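Cytochrome c-552/4 domain-containing protein (Ignicoccus hospitalis KIN4/I, PDB 4QO5) binds eight c-type hemes as a membrane-associated multiheme cytochrome and probably passes electrons between them. Local coordinates at residues 117-126 with 303-311; 228-236 with 283-291. All coordinates share one frame; numbering follows the deposited sequence.

Overall arrangement
Running from the N terminus, the chain first lays down helix 115-122 and the turn that follows it; interaction 1 closes a long loop when residues 303-311, between strands 300-302 and 314-315, return to pack against them. Within that loop lies interaction 2, a shorter closure in which the end of helix 226-229 and helix 232-235 meet the heme-binding helix 284-288. The two contacts, with centres 14 Å apart, touch directly: Thr305 N lies 2.9 Å from Met289 O, a probable hydrogen bond, and the Arg311 guanidinium reaches the carbonyl of Ser290. Both contacts are buried and line the pocket of the heme that His306 ligates, and each also borders further hemes.

Interaction 1: 117-126 with 303-311; sequences EVEQYSKSSK and ERTHNVDTR. With HEC (heme c), chain F.
Asp309 OD1 is gripped by two donors of Ser125: the hydroxyl OG at 2.7 Å, arriving from above the carboxylate plane, and the backbone N at 2.9 Å, close to that plane on the syn side. Water 5 joins the other oxygen, Asp309 OD2, to Lys126 N, which ties the carboxylate to the turn after helix 115-122. From that helix Gln120, extended beyond CG (chi2 174°), carries its amide to the opposing backbone, where OE1 accepts a 2.8 Å bond from His306 N. The same oxygen accepts a hydrogen bond from water 2, which in turn accepts from His306 ND1, so one amide steadies both the backbone and the ring of the histidine. This is the distal half of a bis-histidine c-type heme site: His306 NE2 binds the iron at 2.2 Å, and His219 supplies the other axial ligand. Glu117 CB lies over one face of the imidazole, 4.2 Å from its centroid, and the Glu117 carboxylate, also bonded to Ser62, turns 80° from the ring plane. At the heme rim Arg304 NE donates to propionate O1D (2.8 Å), while heme CBA lies over the centre of its guanidinium. Tyr121 lays one face against the heme substituent CAB, its hydroxyl bonded to Val203 O. Lys126 sends its aliphatic chain across Val308 CG2 at about a right angle, its NZ ligating the iron of a neighbouring heme.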
loop_
_atom_site.group_PDB
_atom_site.type_symbol
_atom_site.label_atom_id
_atom_site.label_comp_id
_atom_site.label_asym_id
_atom_site.label_seq_id
_atom_site.Cartn_x
_atom_site.Cartn_y
_atom_site.Cartn_z
ATOM N N GLU A 117 -20.995 16.107 -21.281
ATOM C CA GLU A 117 -20.184 15.125 -20.595
ATOM C C GLU A 117 -20.338 13.747 -21.225
ATOM O O GLU A 117 -19.360 13.027 -21.433
ATOM C CB GLU A 117 -20.532 15.085 -19.102
ATOM C CG GLU A 117 -20.116 16.340 -18.339
ATOM C CD GLU A 117 -20.975 17.570 -18.639
ATOM O OE1 GLU A 117 -22.076 17.429 -19.211
ATOM O OE2 GLU A 117 -20.533 18.701 -18.320
ATOM N N VAL A 118 -21.574 13.384 -21.543
ATOM C CA VAL A 118 -21.821 12.086 -22.144
ATOM C C VAL A 118 -21.265 12.006 -23.575
ATOM O O VAL A 118 -20.669 10.984 -23.960
ATOM C CB VAL A 118 -23.314 11.728 -22.063
ATOM C CG1 VAL A 118 -23.578 10.357 -22.682
ATOM C CG2 VAL A 118 -23.766 11.728 -20.591
ATOM N N GLU A 119 -21.438 13.078 -24.349
ATOM C CA GLU A 119 -20.822 13.163 -25.676
ATOM C C GLU A 119 -19.309 12.945 -25.607
ATOM O O GLU A 119 -18.740 12.198 -26.412
ATOM C CB GLU A 119 -21.117 14.510 -26.353
ATOM C CG GLU A 119 -22.577 14.746 -26.709
ATOM C CD GLU A 119 -23.049 13.942 -27.908
ATOM O OE1 GLU A 119 -22.210 13.304 -28.578
ATOM O OE2 GLU A 119 -24.273 13.954 -28.180
ATOM N N GLN A 120 -18.662 13.593 -24.644
ATOM C CA GLN A 120 -17.224 13.425 -24.466
ATOM C C GLN A 120 -16.852 12.009 -24.070
ATOM O O GLN A 120 -15.982 11.386 -24.692
ATOM C CB GLN A 120 -16.701 14.417 -23.438
ATOM C CG GLN A 120 -16.683 15.841 -23.968
ATOM C CD GLN A 120 -16.294 16.838 -22.899
ATOM O OE1 GLN A 120 -16.024 16.459 -21.747
ATOM N NE2 GLN A 120 -16.290 18.114 -23.255
ATOM N N TYR A 121 -17.536 11.488 -23.052
ATOM C CA TYR A 121 -17.247 10.160 -22.564
ATOM C C TYR A 121 -17.407 9.093 -23.624
ATOM O O TYR A 121 -16.590 8.175 -23.717
ATOM C CB TYR A 121 -18.118 9.836 -21.354
ATOM C CG TYR A 121 -17.613 8.641 -20.596
ATOM C CD1 TYR A 121 -16.489 8.741 -19.802
ATOM C CD2 TYR A 121 -18.241 7.406 -20.701
ATOM C CE1 TYR A 121 -16.020 7.665 -19.115
ATOM C CE2 TYR A 121 -17.771 6.313 -20.015
ATOM C CZ TYR A 121 -16.651 6.453 -19.228
ATOM O OH TYR A 121 -16.155 5.387 -18.521
ATOM N N SER A 122 -18.464 9.215 -24.429
ATOM C CA SER A 122 -18.829 8.171 -25.381
ATOM C C SER A 122 -17.790 7.979 -26.483
ATOM O O SER A 122 -17.731 6.918 -27.095
ATOM C CB SER A 122 -20.198 8.468 -25.987
ATOM O OG SER A 122 -20.114 9.590 -26.844
ATOM N N LYS A 123 -16.970 9.001 -26.722
ATOM C CA LYS A 123 -15.860 8.917 -27.675
ATOM C C LYS A 123 -14.589 8.317 -27.073
ATOM O O LYS A 123 -13.653 7.977 -27.793
ATOM C CB LYS A 123 -15.509 10.313 -28.196
ATOM C CG LYS A 123 -16.544 10.938 -29.112
ATOM C CD LYS A 123 -16.247 12.422 -29.257
ATOM C CE LYS A 123 -16.311 12.884 -30.700
ATOM N NZ LYS A 123 -15.465 14.104 -30.904
ATOM N N SER A 124 -14.551 8.207 -25.754
ATOM C CA SER A 124 -13.316 7.866 -25.053
ATOM C C SER A 124 -13.026 6.365 -25.034
ATOM O O SER A 124 -13.929 5.535 -25.151
ATOM C CB SER A 124 -13.349 8.405 -23.620
ATOM O OG SER A 124 -14.212 7.627 -22.798
ATOM N N SER A 125 -11.754 6.031 -24.867
ATOM C CA SER A 125 -11.331 4.645 -24.683
ATOM C C SER A 125 -12.020 3.986 -23.492
ATOM O O SER A 125 -12.287 2.786 -23.526
ATOM C CB SER A 125 -9.814 4.578 -24.476
ATOM O OG SER A 125 -9.138 5.260 -25.513
ATOM N N LYS A 126 -12.298 4.768 -22.443
ATOM C CA LYS A 126 -12.982 4.232 -21.260
ATOM C C LYS A 126 -14.349 3.667 -21.621
ATOM O O LYS A 126 -14.708 2.583 -21.176
ATOM C CB LYS A 126 -13.146 5.310 -20.188
ATOM C CG LYS A 126 -11.843 5.627 -19.411
ATOM C CD LYS A 126 -12.077 6.768 -18.430
ATOM C CE LYS A 126 -10.899 6.949 -17.487
ATOM N NZ LYS A 126 -11.025 5.862 -16.492
ATOM N N GLU A 303 -9.468 23.227 -20.150
ATOM C CA GLU A 303 -10.894 22.924 -20.247
ATOM C C GLU A 303 -11.192 21.537 -19.683
ATOM O O GLU A 303 -10.426 20.585 -19.881
ATOM C CB GLU A 303 -11.360 23.016 -21.709
ATOM C CG GLU A 303 -11.232 24.405 -22.307
ATOM C CD GLU A 303 -12.324 25.373 -21.842
ATOM O OE1 GLU A 303 -13.303 24.929 -21.197
ATOM O OE2 GLU A 303 -12.206 26.585 -22.135
ATOM N N ARG A 304 -12.311 21.413 -18.982
ATOM C CA ARG A 304 -12.716 20.109 -18.467
ATOM C C ARG A 304 -12.869 19.108 -19.606
ATOM O O ARG A 304 -13.340 19.461 -20.714
ATOM C CB ARG A 304 -14.031 20.217 -17.713
ATOM C CG ARG A 304 -14.381 18.958 -16.906
ATOM C CD ARG A 304 -15.760 19.077 -16.316
ATOM N NE ARG A 304 -15.845 20.142 -15.321
ATOM C CZ ARG A 304 -16.581 21.240 -15.449
ATOM N NH1 ARG A 304 -17.274 21.466 -16.566
ATOM N NH2 ARG A 304 -16.602 22.126 -14.459
ATOM N N THR A 305 -12.457 17.870 -19.359
ATOM C CA THR A 305 -12.750 16.805 -20.318
ATOM C C THR A 305 -13.202 15.504 -19.658
ATOM O O THR A 305 -12.621 15.077 -18.659
ATOM C CB THR A 305 -11.546 16.506 -21.236
ATOM O OG1 THR A 305 -11.930 15.546 -22.227
ATOM C CG2 THR A 305 -10.362 15.964 -20.444
ATOM N N HIS A 306 -14.233 14.880 -20.234
ATOM C CA HIS A 306 -14.628 13.527 -19.834
ATOM C C HIS A 306 -14.129 12.509 -20.835
ATOM O O HIS A 306 -14.532 11.355 -20.832
ATOM C CB HIS A 306 -16.135 13.404 -19.643
ATOM C CG HIS A 306 -16.579 13.775 -18.268
ATOM N ND1 HIS A 306 -16.734 15.085 -17.866
ATOM C CD2 HIS A 306 -16.852 13.011 -17.186
ATOM C CE1 HIS A 306 -17.113 15.113 -16.604
ATOM N NE2 HIS A 306 -17.199 13.871 -16.175
ATOM N N ASN A 307 -13.257 12.962 -21.721
ATOM C CA ASN A 307 -12.535 12.037 -22.583
ATOM C C ASN A 307 -11.083 12.193 -22.217
ATOM O O ASN A 307 -10.404 13.080 -22.747
ATOM C CB ASN A 307 -12.730 12.415 -24.044
ATOM C CG ASN A 307 -12.037 11.442 -24.992
ATOM O OD1 ASN A 307 -11.247 10.597 -24.567
ATOM N ND2 ASN A 307 -12.318 11.570 -26.269
ATOM N N VAL A 308 -10.604 11.340 -21.313
ATOM C CA VAL A 308 -9.248 11.519 -20.788
ATOM C C VAL A 308 -8.159 11.378 -21.851
ATOM O O VAL A 308 -7.071 11.931 -21.688
ATOM C CB VAL A 308 -8.949 10.587 -19.607
ATOM C CG1 VAL A 308 -9.941 10.847 -18.487
ATOM C CG2 VAL A 308 -9.023 9.148 -20.046
ATOM N N ASP A 309 -8.447 10.644 -22.927
ATOM C CA ASP A 309 -7.494 10.458 -24.025
ATOM C C ASP A 309 -6.966 11.787 -24.573
ATOM O O ASP A 309 -5.812 11.879 -25.012
ATOM C CB ASP A 309 -8.147 9.716 -25.209
ATOM C CG ASP A 309 -8.856 8.434 -24.797
ATOM O OD1 ASP A 309 -9.665 7.934 -25.611
ATOM O OD2 ASP A 309 -8.615 7.935 -23.675
ATOM N N THR A 310 -7.822 12.809 -24.572
ATOM C CA THR A 310 -7.509 14.069 -25.236
ATOM C C THR A 310 -6.323 14.809 -24.625
ATOM O O THR A 310 -5.791 15.734 -25.230
ATOM C CB THR A 310 -8.715 15.026 -25.282
ATOM O OG1 THR A 310 -9.055 15.443 -23.956
ATOM C CG2 THR A 310 -9.899 14.343 -25.917
ATOM N N ARG A 311 -5.919 14.402 -23.430
ATOM C CA ARG A 311 -4.799 15.037 -22.748
ATOM C C ARG A 311 -3.481 14.283 -22.888
ATOM O O ARG A 311 -2.421 14.821 -22.565
ATOM C CB ARG A 311 -5.131 15.240 -21.277
ATOM C CG ARG A 311 -6.296 16.169 -21.093
ATOM C CD ARG A 311 -6.126 16.965 -19.861
ATOM N NE ARG A 311 -7.231 17.875 -19.648
ATOM C CZ ARG A 311 -7.427 18.502 -18.504
ATOM N NH1 ARG A 311 -6.576 18.303 -17.500
ATOM N NH2 ARG A 311 -8.469 19.307 -18.350
HETATM FE FE HEC F . -17.868 12.957 -14.344
HETATM C CHA HEC F . -17.434 16.042 -12.836
HETATM C CHB HEC F . -21.069 13.744 -15.169
HETATM C CHC HEC F . -18.249 9.881 -15.906
HETATM C CHD HEC F . -14.663 12.131 -13.572
HETATM N NA HEC F . -18.975 14.549 -14.011
HETATM C C1A HEC F . -18.638 15.757 -13.442
HETATM C C2A HEC F . -19.753 16.657 -13.533
HETATM C C3A HEC F . -20.727 16.025 -14.185
HETATM C C4A HEC F . -20.279 14.687 -14.521
HETATM C CMA HEC F . -22.108 16.603 -14.522
HETATM C CAA HEC F . -19.800 18.100 -12.990
HETATM C CBA HEC F . -18.920 19.011 -13.860
HETATM C CGA HEC F . -19.564 19.166 -15.216
HETATM O O1A HEC F . -20.588 19.887 -15.316
HETATM O O2A HEC F . -19.053 18.568 -16.192
HETATM N NB HEC F . -19.367 12.025 -15.272
HETATM C C1B HEC F . -20.592 12.538 -15.624
HETATM C C2B HEC F . -21.250 11.581 -16.497
HETATM C C3B HEC F . -20.365 10.581 -16.699
HETATM C C4B HEC F . -19.229 10.817 -15.912
HETATM C CMB HEC F . -22.611 11.855 -17.184
HETATM C CAB HEC F . -20.192 9.302 -17.547
HETATM C CBB HEC F . -20.684 9.542 -19.019
HETATM N NC HEC F . -16.777 11.364 -14.727
HETATM C C1C HEC F . -17.046 10.147 -15.297
HETATM C C2C HEC F . -16.041 9.176 -14.938
HETATM C C3C HEC F . -15.014 9.954 -14.561
HETATM C C4C HEC F . -15.487 11.244 -14.223
HETATM C CMC HEC F . -15.928 7.844 -15.722
HETATM C CAC HEC F . -13.542 9.718 -14.223
HETATM C CBC HEC F . -12.773 8.797 -15.216
HETATM N ND HEC F . -16.308 13.909 -13.351
HETATM C C1D HEC F . -15.043 13.381 -13.182
HETATM C C2D HEC F . -14.198 14.349 -12.555
HETATM C C3D HEC F . -15.079 15.559 -12.300
HETATM C C4D HEC F . -16.363 15.203 -12.863
HETATM C CMD HEC F . -12.713 14.177 -12.167
HETATM C CAD HEC F . -14.678 16.915 -11.698
HETATM C CBD HEC F . -14.313 17.735 -12.946
HETATM C CGD HEC F . -13.569 19.005 -12.643
HETATM O O1D HEC F . -13.739 19.990 -13.415
HETATM O O2D HEC F . -12.797 19.048 -11.654
HETATM O O HOH W 1 -17.593 20.024 -19.100
HETATM O O HOH W 2 -16.615 17.510 -19.242
HETATM O O HOH W 3 -15.676 20.524 -21.362
HETATM O O HOH W 4 -10.918 9.239 -27.582
HETATM O O HOH W 5 -10.731 7.373 -22.141
#

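Interaction 2: 228-236 with 283-291. With HEC (heme c), chain H.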
loop_
_atom_site.group_PDB
_atom_site.type_symbol
_atom_site.label_atom_id
_atom_site.label_comp_id
_atom_site.label_asym_id
_atom_site.label_seq_id
_atom_site.Cartn_x
_atom_site.Cartn_y
_atom_site.Cartn_z
ATOM N N ILE A 228 -15.217 13.755 -4.287
ATOM C CA ILE A 228 -14.726 12.392 -4.433
ATOM C C ILE A 228 -14.046 12.158 -5.787
ATOM O O ILE A 228 -12.985 11.528 -5.858
ATOM C CB ILE A 228 -15.840 11.342 -4.184
ATOM C CG1 ILE A 228 -16.253 11.365 -2.707
ATOM C CG2 ILE A 228 -15.349 9.953 -4.578
ATOM C CD1 ILE A 228 -17.326 10.331 -2.323
ATOM N N ALA A 229 -14.630 12.702 -6.859
ATOM C CA ALA A 229 -14.081 12.519 -8.198
ATOM C C ALA A 229 -12.683 13.126 -8.287
ATOM O O ALA A 229 -11.840 12.649 -9.043
ATOM C CB ALA A 229 -15.002 13.154 -9.247
ATOM N N ARG A 230 -12.441 14.175 -7.516
ATOM C CA ARG A 230 -11.133 14.821 -7.529
ATOM C C ARG A 230 -10.141 14.294 -6.505
ATOM O O ARG A 230 -9.058 14.857 -6.351
ATOM C CB ARG A 230 -11.326 16.299 -7.288
ATOM C CG ARG A 230 -11.978 17.008 -8.435
ATOM C CD ARG A 230 -12.574 18.321 -7.994
ATOM N NE ARG A 230 -12.866 19.163 -9.131
ATOM C CZ ARG A 230 -13.334 20.390 -9.012
ATOM N NH1 ARG A 230 -13.644 20.808 -7.808
ATOM N NH2 ARG A 230 -13.583 21.152 -10.093
ATOM N N SER A 231 -10.522 13.243 -5.792
ATOM C CA SER A 231 -9.627 12.636 -4.805
ATOM C C SER A 231 -8.771 11.599 -5.522
ATOM O O SER A 231 -9.147 11.109 -6.578
ATOM C CB SER A 231 -10.444 11.938 -3.694
ATOM O OG SER A 231 -11.079 10.762 -4.183
ATOM N N PRO A 232 -7.639 11.224 -4.937
ATOM C CA PRO A 232 -6.872 10.124 -5.543
ATOM C C PRO A 232 -7.505 8.760 -5.275
ATOM O O PRO A 232 -7.302 7.818 -6.041
ATOM C CB PRO A 232 -5.527 10.212 -4.810
ATOM C CG PRO A 232 -5.905 10.771 -3.444
ATOM C CD PRO A 232 -6.983 11.777 -3.734
ATOM N N TYR A 233 -8.255 8.660 -4.185
ATOM C CA TYR A 233 -8.781 7.380 -3.726
ATOM C C TYR A 233 -9.704 6.777 -4.756
ATOM O O TYR A 233 -9.682 5.579 -5.009
ATOM C CB TYR A 233 -9.558 7.573 -2.438
ATOM C CG TYR A 233 -8.690 8.047 -1.305
ATOM C CD1 TYR A 233 -7.731 7.216 -0.764
ATOM C CD2 TYR A 233 -8.840 9.328 -0.779
ATOM C CE1 TYR A 233 -6.934 7.640 0.284
ATOM C CE2 TYR A 233 -8.046 9.759 0.277
ATOM C CZ TYR A 233 -7.103 8.909 0.799
ATOM O OH TYR A 233 -6.302 9.335 1.837
ATOM N N THR A 234 -10.485 7.635 -5.388
ATOM C CA THR A 234 -11.479 7.141 -6.316
ATOM C C THR A 234 -10.863 6.480 -7.568
ATOM O O THR A 234 -11.353 5.459 -8.030
ATOM C CB THR A 234 -12.494 8.230 -6.674
ATOM O OG1 THR A 234 -13.659 7.587 -7.170
ATOM C CG2 THR A 234 -11.949 9.226 -7.721
ATOM N N CYS A 235 -9.776 7.046 -8.091
ATOM C CA CYS A 235 -9.096 6.455 -9.244
ATOM C C CYS A 235 -8.329 5.224 -8.833
ATOM O O CYS A 235 -8.071 4.332 -9.648
ATOM C CB CYS A 235 -8.121 7.448 -9.907
ATOM S SG CYS A 235 -8.704 9.131 -10.017
ATOM N N GLY A 236 -7.929 5.197 -7.563
ATOM C CA GLY A 236 -7.282 4.042 -6.967
ATOM C C GLY A 236 -8.155 2.798 -6.871
ATOM O O GLY A 236 -7.661 1.740 -6.484
ATOM N N THR A 283 -4.146 16.532 -7.803
ATOM C CA THR A 283 -4.592 15.148 -7.804
ATOM C C THR A 283 -4.758 14.653 -9.234
ATOM O O THR A 283 -4.525 15.400 -10.192
ATOM C CB THR A 283 -5.965 14.991 -7.127
ATOM O OG1 THR A 283 -6.958 15.724 -7.867
ATOM C CG2 THR A 283 -5.920 15.482 -5.688
ATOM N N CYS A 284 -5.197 13.405 -9.371
ATOM C CA CYS A 284 -5.427 12.821 -10.695
ATOM C C CYS A 284 -6.278 13.735 -11.558
ATOM O O CYS A 284 -5.921 14.026 -12.696
ATOM C CB CYS A 284 -6.155 11.493 -10.579
ATOM S SG CYS A 284 -5.799 10.570 -9.090
ATOM N N ALA A 285 -7.404 14.189 -11.021
ATOM C CA ALA A 285 -8.320 15.031 -11.807
ATOM C C ALA A 285 -7.650 16.330 -12.258
ATOM O O ALA A 285 -7.875 16.789 -13.376
ATOM C CB ALA A 285 -9.573 15.342 -11.024
ATOM N N THR A 286 -6.827 16.919 -11.391
ATOM C CA THR A 286 -6.153 18.185 -11.714
ATOM C C THR A 286 -5.438 18.106 -13.046
ATOM O O THR A 286 -5.579 18.986 -13.903
ATOM C CB THR A 286 -5.096 18.583 -10.639
ATOM O OG1 THR A 286 -5.697 18.598 -9.332
ATOM C CG2 THR A 286 -4.521 19.957 -10.967
ATOM N N CYS A 287 -4.711 17.017 -13.255
ATOM C CA CYS A 287 -3.893 16.923 -14.450
ATOM C C CYS A 287 -4.595 16.239 -15.611
ATOM O O CYS A 287 -4.199 16.417 -16.759
ATOM C CB CYS A 287 -2.594 16.211 -14.131
ATOM S SG CYS A 287 -1.629 17.164 -12.919
ATOM N N HIS A 288 -5.638 15.472 -15.306
ATOM C CA HIS A 288 -6.265 14.615 -16.309
ATOM C C HIS A 288 -7.638 14.991 -16.812
ATOM O O HIS A 288 -8.006 14.559 -17.901
ATOM C CB HIS A 288 -6.311 13.175 -15.802
ATOM C CG HIS A 288 -4.981 12.521 -15.847
ATOM N ND1 HIS A 288 -4.361 12.199 -17.034
ATOM C CD2 HIS A 288 -4.103 12.213 -14.862
ATOM C CE1 HIS A 288 -3.174 11.683 -16.781
ATOM N NE2 HIS A 288 -3.011 11.656 -15.472
ATOM N N MET A 289 -8.387 15.791 -16.054
ATOM C CA MET A 289 -9.807 15.974 -16.362
ATOM C C MET A 289 -10.376 17.348 -16.053
ATOM O O MET A 289 -11.277 17.819 -16.745
ATOM C CB MET A 289 -10.662 14.929 -15.603
ATOM C CG MET A 289 -10.373 13.491 -16.016
ATOM S SD MET A 289 -11.536 12.290 -15.350
ATOM C CE MET A 289 -12.954 12.530 -16.444
ATOM N N SER A 290 -9.866 17.990 -15.014
ATOM C CA SER A 290 -10.563 19.141 -14.420
ATOM C C SER A 290 -10.581 20.410 -15.274
ATOM O O SER A 290 -9.648 20.677 -16.014
ATOM C CB SER A 290 -9.914 19.492 -13.083
ATOM O OG SER A 290 -10.127 18.456 -12.140
ATOM N N LEU A 291 -11.634 21.206 -15.115
ATOM C CA LEU A 291 -11.607 22.602 -15.536
ATOM C C LEU A 291 -10.705 23.357 -14.561
ATOM O O LEU A 291 -10.927 23.328 -13.351
ATOM C CB LEU A 291 -13.009 23.194 -15.484
ATOM C CG LEU A 291 -13.152 24.713 -15.589
ATOM C CD1 LEU A 291 -12.585 25.252 -16.924
ATOM C CD2 LEU A 291 -14.628 25.101 -15.440
HETATM FE FE HEC H . -1.345 10.792 -14.466
HETATM C CHA HEC H . -0.042 9.449 -17.361
HETATM C CHB HEC H . -3.689 8.306 -14.310
HETATM C CHC HEC H . -2.058 11.704 -11.291
HETATM C CHD HEC H . 0.251 13.690 -15.001
HETATM N NA HEC H . -1.784 9.212 -15.619
HETATM C C1A HEC H . -1.073 8.772 -16.727
HETATM C C2A HEC H . -1.585 7.480 -17.109
HETATM C C3A HEC H . -2.573 7.145 -16.259
HETATM C C4A HEC H . -2.736 8.232 -15.312
HETATM C CMA HEC H . -3.437 5.860 -16.259
HETATM C CAA HEC H . -1.027 6.648 -18.285
HETATM C CBA HEC H . -2.021 6.693 -19.453
HETATM C CGA HEC H . -1.287 6.077 -20.616
HETATM O O1A HEC H . -1.264 4.824 -20.719
HETATM O O2A HEC H . -0.686 6.848 -21.410
HETATM N NB HEC H . -2.674 10.166 -13.120
HETATM C C1B HEC H . -3.460 9.038 -13.197
HETATM C C2B HEC H . -3.886 8.687 -11.888
HETATM C C3B HEC H . -3.363 9.623 -11.084
HETATM C C4B HEC H . -2.633 10.579 -11.836
HETATM C CMB HEC H . -4.784 7.441 -11.629
HETATM C CAB HEC H . -3.331 9.867 -9.587
HETATM C CBB HEC H . -3.278 8.574 -8.766
HETATM N NC HEC H . -1.104 12.389 -13.396
HETATM C C1C HEC H . -1.349 12.590 -12.052
HETATM C C2C HEC H . -0.983 13.945 -11.692
HETATM C C3C HEC H . -0.100 14.294 -12.649
HETATM C C4C HEC H . -0.308 13.444 -13.775
HETATM C CMC HEC H . -0.883 14.301 -10.194
HETATM C CAC HEC H . 0.782 15.540 -12.889
HETATM C CBC HEC H . 1.314 16.289 -11.659
HETATM N ND HEC H . -0.099 11.465 -15.956
HETATM C C1D HEC H . 0.487 12.720 -15.936
HETATM C C2D HEC H . 1.350 12.860 -17.069
HETATM C C3D HEC H . 1.283 11.529 -17.789
HETATM C C4D HEC H . 0.342 10.721 -17.036
HETATM C CMD HEC H . 2.205 14.094 -17.429
HETATM C CAD HEC H . 1.974 11.130 -19.097
HETATM C CBD HEC H . 1.005 11.644 -20.183
HETATM C CGD HEC H . 1.144 10.809 -21.427
HETATM O O1D HEC H . 1.570 9.637 -21.306
HETATM O O2D HEC H . 0.834 11.304 -22.546
HETATM O O HOH W 6 -9.084 12.651 -8.982
#
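Thr283 and Arg230 make the direct polar bond between these segments: Thr283 OG1 donates to Arg230 O over 2.7 Å, tilted 31° from the carbonyl plane. With chi1 at 63°, OG1 sits between the backbone N and the carbonyl carbon, while CG2 stands anti to the carbonyl carbon and approaches Pro232 CD. Thr283 is also the N-cap residue of helix 284-288, and its own N donates to Thr286 OG1. Beside this bond Arg230 CG packs on Ala285 CB at 3.9 Å. The arginine chain then runs extended to NE, which, like Ser290 OG, bonds a propionate oxygen of the heme that His306 ligates; the Arg230 guanidinium also forms a cation-pi pair with Trp273. Water 6 bridges the backbones, donating to Ala229 O and Ser231 O and accepting from Ala285 N. Ser231 turns its hydroxyl back onto Ile228 O, in the carbonyl plane on a lone pair, and receives a weak capping bond from Thr234 N.

At the other end Cys235 SG lies 3.4 Å from Cys284 SG. Both sulfurs lie beside their own backbone N, rotated off the staggered position, Cys284 the more so (chi1 -31°), and each is tied to a different heme, so the pair is a packing contact and not a disulfide. Cys284, Cys287 and His288 belong to a CXXCH heme-binding motif; His288 NE2 holds the iron at 2.1 Å opposite the sulfur of Met486. Two covalently anchored hemes thus meet through their thioether sulfurs, a proximity consistent with electron transfer between them.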